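Local coordinates for protein glutamine synthetase (Streptomyces coelicolor, PDB 4BAX) that belongs to the glutamine synthetase family, pairing a beta-grasp domain with a larger catalytic domain in a ten-chain assembly, at residues K265-G270 and D314-A319. Numbering follows the deposited sequence.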
ATOM      1  N   LYS A 265      -9.479  47.548  -8.899  1.00 32.90           N
ATOM      2  CA  LYS A 265      -8.577  46.935  -9.925  1.00 33.36           C
ATOM      3  C   LYS A 265      -7.150  46.761  -9.459  1.00 33.29           C
ATOM      4  O   LYS A 265      -6.326  46.182 -10.191  1.00 32.97           O
ATOM      5  CB  LYS A 265      -8.568  47.739 -11.242  1.00 34.03           C
ATOM      6  CG  LYS A 265      -7.946  49.126 -11.146  1.00 35.88           C
ATOM      7  CD  LYS A 265      -7.913  49.818 -12.505  1.00 37.44           C
ATOM      8  CE  LYS A 265      -7.491  51.302 -12.499  1.00 39.12           C
ATOM      9  NZ  LYS A 265      -7.137  51.488 -13.914  1.00 40.10           N
ATOM     10  N   ASN A 266      -6.839  47.226  -8.257  1.00 33.10           N
ATOM     11  CA  ASN A 266      -5.514  47.041  -7.653  1.00 33.04           C
ATOM     12  C   ASN A 266      -5.561  46.224  -6.378  1.00 32.54           C
ATOM     13  O   ASN A 266      -4.572  46.149  -5.629  1.00 32.23           O
ATOM     14  CB  ASN A 266      -4.854  48.395  -7.361  1.00 33.58           C
ATOM     15  CG  ASN A 266      -4.461  49.134  -8.588  1.00 34.20           C
ATOM     16  OD1 ASN A 266      -3.454  48.810  -9.210  1.00 34.34           O
ATOM     17  ND2 ASN A 266      -5.250  50.132  -8.965  1.00 34.75           N
ATOM     18  N   TYR A 267      -6.711  45.604  -6.140  1.00 32.00           N
ATOM     19  CA  TYR A 267      -6.967  44.937  -4.871  1.00 31.36           C
ATOM     20  C   TYR A 267      -6.728  43.435  -4.930  1.00 31.11           C
ATOM     21  O   TYR A 267      -7.123  42.701  -4.020  1.00 31.03           O
ATOM     22  CB  TYR A 267      -8.392  45.224  -4.408  1.00 30.92           C
ATOM     23  CG  TYR A 267      -8.533  46.404  -3.478  1.00 30.83           C
ATOM     24  CD1 TYR A 267      -7.487  47.298  -3.270  1.00 30.89           C
ATOM     25  CD2 TYR A 267      -9.723  46.625  -2.802  1.00 30.86           C
ATOM     26  CE1 TYR A 267      -7.641  48.391  -2.408  1.00 30.90           C
ATOM     27  CE2 TYR A 267      -9.880  47.695  -1.932  1.00 30.80           C
ATOM     28  CZ  TYR A 267      -8.849  48.577  -1.739  1.00 30.84           C
ATOM     29  OH  TYR A 267      -9.057  49.636  -0.878  1.00 31.00           O
ATOM     30  N   GLY A 268      -6.087  42.983  -6.001  1.00 31.09           N
ATOM     31  CA  GLY A 268      -5.702  41.596  -6.092  1.00 31.33           C
ATOM     32  C   GLY A 268      -6.305  40.903  -7.284  1.00 31.98           C
ATOM     33  O   GLY A 268      -7.402  41.234  -7.734  1.00 32.11           O
ATOM     34  N   ALA A 269      -5.593  39.899  -7.776  1.00 32.56           N
ATOM     35  CA  ALA A 269      -6.012  39.181  -8.963  1.00 33.31           C
ATOM     36  C   ALA A 269      -7.164  38.230  -8.645  1.00 34.52           C
ATOM     37  O   ALA A 269      -7.159  37.546  -7.610  1.00 35.17           O
ATOM     38  CB  ALA A 269      -4.820  38.421  -9.559  1.00 32.86           C
ATOM     39  N   GLY A 270      -8.173  38.209  -9.506  1.00 34.83           N
ATOM     40  CA  GLY A 270      -9.292  37.318  -9.278  1.00 35.36           C
ATOM     41  C   GLY A 270     -10.317  37.847  -8.295  1.00 35.79           C
ATOM     42  O   GLY A 270     -11.108  37.062  -7.767  1.00 35.45           O
ATOM     43  N   ASP A 314     -12.121  48.498   5.427  1.00 33.15           N
ATOM     44  CA  ASP A 314     -12.310  48.227   4.018  1.00 33.09           C
ATOM     45  C   ASP A 314     -12.299  46.723   3.806  1.00 33.37           C
ATOM     46  O   ASP A 314     -11.257  46.074   3.990  1.00 33.51           O
ATOM     47  CB  ASP A 314     -11.194  48.887   3.205  1.00 32.62           C
ATOM     48  CG  ASP A 314     -11.480  48.887   1.706  1.00 32.57           C
ATOM     49  OD1 ASP A 314     -12.331  48.083   1.269  1.00 32.63           O
ATOM     50  OD2 ASP A 314     -10.854  49.678   0.953  1.00 32.48           O
ATOM     51  N   ARG A 315     -13.458  46.178   3.424  1.00 33.38           N
ATOM     52  CA  ARG A 315     -13.619  44.729   3.301  1.00 33.27           C
ATOM     53  C   ARG A 315     -13.321  44.206   1.879  1.00 32.80           C
ATOM     54  O   ARG A 315     -13.379  42.998   1.641  1.00 33.22           O
ATOM     55  CB  ARG A 315     -15.031  44.327   3.735  1.00 33.63           C
ATOM     56  CG  ARG A 315     -15.410  44.828   5.129  1.00 34.28           C
ATOM     57  CD  ARG A 315     -16.876  44.543   5.462  1.00 35.43           C
ATOM     58  NE  ARG A 315     -17.133  43.105   5.492  1.00 36.75           N
ATOM     59  CZ  ARG A 315     -16.891  42.315   6.542  1.00 37.67           C
ATOM     60  NH1 ARG A 315     -16.417  42.828   7.678  1.00 37.80           N
ATOM     61  NH2 ARG A 315     -17.151  41.008   6.474  1.00 37.95           N
ATOM     62  N   ARG A 316     -13.021  45.104   0.946  1.00 32.06           N
ATOM     63  CA  ARG A 316     -12.730  44.729  -0.448  1.00 31.76           C
ATOM     64  C   ARG A 316     -11.379  44.021  -0.773  1.00 28.19           C
ATOM     65  O   ARG A 316     -11.357  43.171  -1.659  1.00 29.26           O
ATOM     66  CB  ARG A 316     -12.902  45.939  -1.354  1.00 31.60           C
ATOM     67  CG  ARG A 316     -14.326  46.449  -1.415  1.00 31.29           C
ATOM     68  CD  ARG A 316     -14.375  47.738  -2.179  1.00 31.19           C
ATOM     69  NE  ARG A 316     -13.646  48.762  -1.435  1.00 31.18           N
ATOM     70  CZ  ARG A 316     -13.295  49.938  -1.945  1.00 31.42           C
ATOM     71  NH1 ARG A 316     -13.627  50.236  -3.197  1.00 31.54           N
ATOM     72  NH2 ARG A 316     -12.627  50.824  -1.204  1.00 31.34           N
ATOM     73  N   PRO A 317     -10.264  44.373  -0.106  1.00 27.02           N
ATOM     74  CA  PRO A 317      -9.007  43.775  -0.613  1.00 25.98           C
ATOM     75  C   PRO A 317      -8.906  42.243  -0.475  1.00 25.81           C
ATOM     76  O   PRO A 317      -9.330  41.632   0.523  1.00 25.03           O
ATOM     77  CB  PRO A 317      -7.910  44.479   0.212  1.00 25.45           C
ATOM     78  CG  PRO A 317      -8.566  45.718   0.773  1.00 25.82           C
ATOM     79  CD  PRO A 317     -10.017  45.338   0.987  1.00 26.60           C
ATOM     80  N   ASN A 318      -8.366  41.621  -1.522  1.00 26.21           N
ATOM     81  CA  ASN A 318      -8.137  40.180  -1.534  1.00 26.35           C
ATOM     82  C   ASN A 318      -6.992  39.799  -0.626  1.00 25.89           C
ATOM     83  O   ASN A 318      -6.167  40.649  -0.300  1.00 25.29           O
ATOM     84  CB  ASN A 318      -7.764  39.737  -2.931  1.00 27.03           C
ATOM     85  CG  ASN A 318      -8.955  39.542  -3.824  1.00 27.86           C
ATOM     86  OD1 ASN A 318     -10.116  39.814  -3.443  1.00 28.45           O
ATOM     87  ND2 ASN A 318      -8.683  39.053  -5.031  1.00 27.75           N
ATOM     88  N   ALA A 319      -6.923  38.518  -0.256  1.00 26.20           N
ATOM     89  CA  ALA A 319      -5.794  38.002   0.520  1.00 26.32           C
ATOM     90  C   ALA A 319      -4.488  38.127  -0.265  1.00 27.42           C
ATOM     91  O   ALA A 319      -3.410  38.149   0.340  1.00 27.28           O
ATOM     92  CB  ALA A 319      -6.031  36.557   0.926  1.00 25.50           C
TER
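An Asx turn closes the end of strand 312-314 in the glutamine synthetase fold, and the loop 265-270 lays a tyrosine against it. D314, its CG anti to the backbone N (chi1 -168°), accepts a hydrogen bond at OD1 from R316 N, 3.1 Å away. The R316 side chain, bent at chi3, grips the same carboxylate side-on in a salt bridge, NE on the syn lone pair of OD1 and NH2 3.0 Å from OD2. Y267 reaches D314 tip to tip, its OH donating to OD2 over 2.6 Å from above the carboxylate plane, and crosses R316 obliquely. Each carboxylate oxygen thus takes two donors, which probably favours the ionised form. P317 CG lies over one face of the Y267 ring, 3.8 Å from its centroid, a CH-pi contact, while R316 CB sits at the ring edge. N318 N donates to Y267 O at 3.0 Å, nearly along the C=O axis. At G268 a CB would press on the carbonyl O of Y267 and also run into N318 CB. N318 OD1 turns to R274 of helix 271-274, and H263 of helix 259-264 also bonds Y267 OH. Helix 323-341 packs V326 on both Y267 and P317, and strand 231-236 borders the turn through T233.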